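Local coordinates for hypothetical protein Atu2144 (Agrobacterium tumefaciens, PDB 2ODF) that is of unknown function but belongs to the N-formylglutamate amidohydrolase family and so may hydrolyse an amide bond, at residues Leu172-Ser177 with His213-Gly218. Numbering follows the deposited sequence.
Sequences LHDNDS and HALPDG
Beside neighbouring strands 169-172 and 220-227 of the mixed sheet, the connection from strand 169-172 to helix 178-186 meets the turn between helix 208-213 and strand 220-227, where L215 presses its isobutyl end against D174, N175 and D176. With CG anti to its own carbonyl carbon (chi1 -57°), L215 extends both methyls toward the facing loop. L215 CD1 lies 3.5 Å from D174 OD1, the two side chains crossing at about a right angle. The amide of N175 runs over the fork of the leucine, N175 OD1 standing 3.5 Å from L215 CD2 and equally near CD1. L215 CD2 also rests on D176 CB, 3.8 Å away.

The carboxylates are held by partners other than the leucine. D174 OD1 accepts the backbone N of N175 at 2.7 Å, a bent bond (133°) that meets the anti side of the carboxylate from somewhat out of its plane, while OD2 is gripped by R211 and T207. D176 pairs with R178, which also binds the carbonyl of G218 and thus ties both loops together. H173 ND1 donates to D174 O at 2.9 Å, nearly straight and within the ring plane. Across the interface itself, therefore, one leucine supplies van der Waals contact alone, and the polar bonds come from within the 172-177 loop and from R211, T207 and R178.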
loop_
_atom_site.group_PDB
_atom_site.type_symbol
_atom_site.label_atom_id
_atom_site.label_comp_id
_atom_site.label_asym_id
_atom_site.label_seq_id
_atom_site.Cartn_x
_atom_site.Cartn_y
_atom_site.Cartn_z
ATOM N N LEU A 172 9.446 -13.394 20.558
ATOM C CA LEU A 172 8.092 -13.050 20.125
ATOM C C LEU A 172 7.603 -13.973 19.011
ATOM O O LEU A 172 8.374 -14.431 18.153
ATOM C CB LEU A 172 8.025 -11.595 19.690
ATOM C CG LEU A 172 7.830 -10.568 20.811
ATOM C CD1 LEU A 172 8.901 -10.677 21.874
ATOM C CD2 LEU A 172 7.837 -9.203 20.204
ATOM N N HIS A 173 6.312 -14.262 19.025
ATOM C CA HIS A 173 5.747 -15.150 18.027
ATOM C C HIS A 173 4.265 -14.895 17.919
ATOM O O HIS A 173 3.676 -14.303 18.811
ATOM C CB HIS A 173 6.037 -16.608 18.386
ATOM C CG HIS A 173 5.384 -17.056 19.655
ATOM N ND1 HIS A 173 4.085 -17.514 19.697
ATOM C CD2 HIS A 173 5.850 -17.122 20.925
ATOM C CE1 HIS A 173 3.770 -17.828 20.941
ATOM N NE2 HIS A 173 4.831 -17.610 21.704
ATOM N N ASP A 174 3.690 -15.324 16.799
ATOM C CA ASP A 174 2.255 -15.263 16.549
ATOM C C ASP A 174 1.692 -16.693 16.706
ATOM O O ASP A 174 2.115 -17.439 17.615
ATOM C CB ASP A 174 2.020 -14.642 15.160
ATOM C CG ASP A 174 0.600 -14.079 15.000
ATOM O OD1 ASP A 174 -0.350 -14.872 14.789
ATOM O OD2 ASP A 174 0.442 -12.848 15.106
ATOM N N ASN A 175 0.799 -17.114 15.817
ATOM C CA ASN A 175 0.095 -18.395 15.977
ATOM C C ASN A 175 0.951 -19.641 15.735
ATOM O O ASN A 175 0.470 -20.781 15.902
ATOM C CB ASN A 175 -1.211 -18.415 15.142
ATOM C CG ASN A 175 -0.993 -18.401 13.602
ATOM O OD1 ASN A 175 0.034 -18.884 13.068
ATOM N ND2 ASN A 175 -2.006 -17.879 12.878
ATOM N N ASP A 176 2.208 -19.435 15.329
ATOM C CA ASP A 176 3.180 -20.486 15.231
ATOM C C ASP A 176 4.263 -20.287 16.279
ATOM O O ASP A 176 5.124 -19.389 16.147
ATOM C CB ASP A 176 3.777 -20.489 13.831
ATOM C CG ASP A 176 4.901 -21.495 13.664
ATOM O OD1 ASP A 176 5.167 -22.342 14.551
ATOM O OD2 ASP A 176 5.523 -21.426 12.598
ATOM N N SER A 177 4.247 -21.134 17.300
ATOM C CA SER A 177 5.203 -21.007 18.417
ATOM C C SER A 177 6.411 -21.942 18.371
ATOM O O SER A 177 7.146 -22.025 19.353
ATOM C CB SER A 177 4.463 -21.257 19.749
ATOM O OG SER A 177 4.043 -22.616 19.816
ATOM N N HIS A 213 4.735 -12.943 6.010
ATOM C CA HIS A 213 5.768 -13.741 5.338
ATOM C C HIS A 213 5.989 -15.158 5.862
ATOM O O HIS A 213 6.387 -16.020 5.086
ATOM C CB HIS A 213 7.107 -12.996 5.398
ATOM C CG HIS A 213 7.065 -11.636 4.763
ATOM N ND1 HIS A 213 6.874 -11.460 3.411
ATOM C CD2 HIS A 213 7.210 -10.395 5.291
ATOM C CE1 HIS A 213 6.894 -10.163 3.134
ATOM N NE2 HIS A 213 7.072 -9.495 4.259
ATOM N N ALA A 214 5.837 -15.376 7.169
ATOM C CA ALA A 214 6.101 -16.682 7.772
ATOM C C ALA A 214 4.846 -17.554 7.820
ATOM O O ALA A 214 4.835 -18.696 7.344
ATOM C CB ALA A 214 6.649 -16.507 9.153
ATOM N N LEU A 215 3.787 -17.017 8.392
ATOM C CA LEU A 215 2.591 -17.828 8.678
ATOM C C LEU A 215 1.911 -18.373 7.399
ATOM O O LEU A 215 1.518 -19.542 7.357
ATOM C CB LEU A 215 1.608 -17.025 9.528
ATOM C CG LEU A 215 2.088 -16.446 10.877
ATOM C CD1 LEU A 215 0.903 -15.861 11.647
ATOM C CD2 LEU A 215 2.890 -17.479 11.701
ATOM N N PRO A 216 1.788 -17.539 6.346
ATOM C CA PRO A 216 1.071 -18.034 5.162
ATOM C C PRO A 216 1.760 -19.188 4.460
ATOM O O PRO A 216 1.106 -19.901 3.718
ATOM C CB PRO A 216 0.968 -16.793 4.243
ATOM C CG PRO A 216 1.354 -15.622 5.087
ATOM C CD PRO A 216 2.246 -16.153 6.168
ATOM N N ASP A 217 3.063 -19.394 4.712
ATOM C CA ASP A 217 3.800 -20.464 4.095
ATOM C C ASP A 217 4.273 -21.528 5.103
ATOM O O ASP A 217 5.048 -22.383 4.744
ATOM C CB ASP A 217 5.006 -19.894 3.314
ATOM C CG ASP A 217 4.633 -19.421 1.890
ATOM O OD1 ASP A 217 3.767 -20.041 1.225
ATOM O OD2 ASP A 217 5.234 -18.454 1.411
ATOM N N GLY A 218 3.835 -21.452 6.357
ATOM C CA GLY A 218 4.163 -22.472 7.363
ATOM C C GLY A 218 5.607 -22.501 7.814
ATOM O O GLY A 218 6.114 -23.519 8.313
#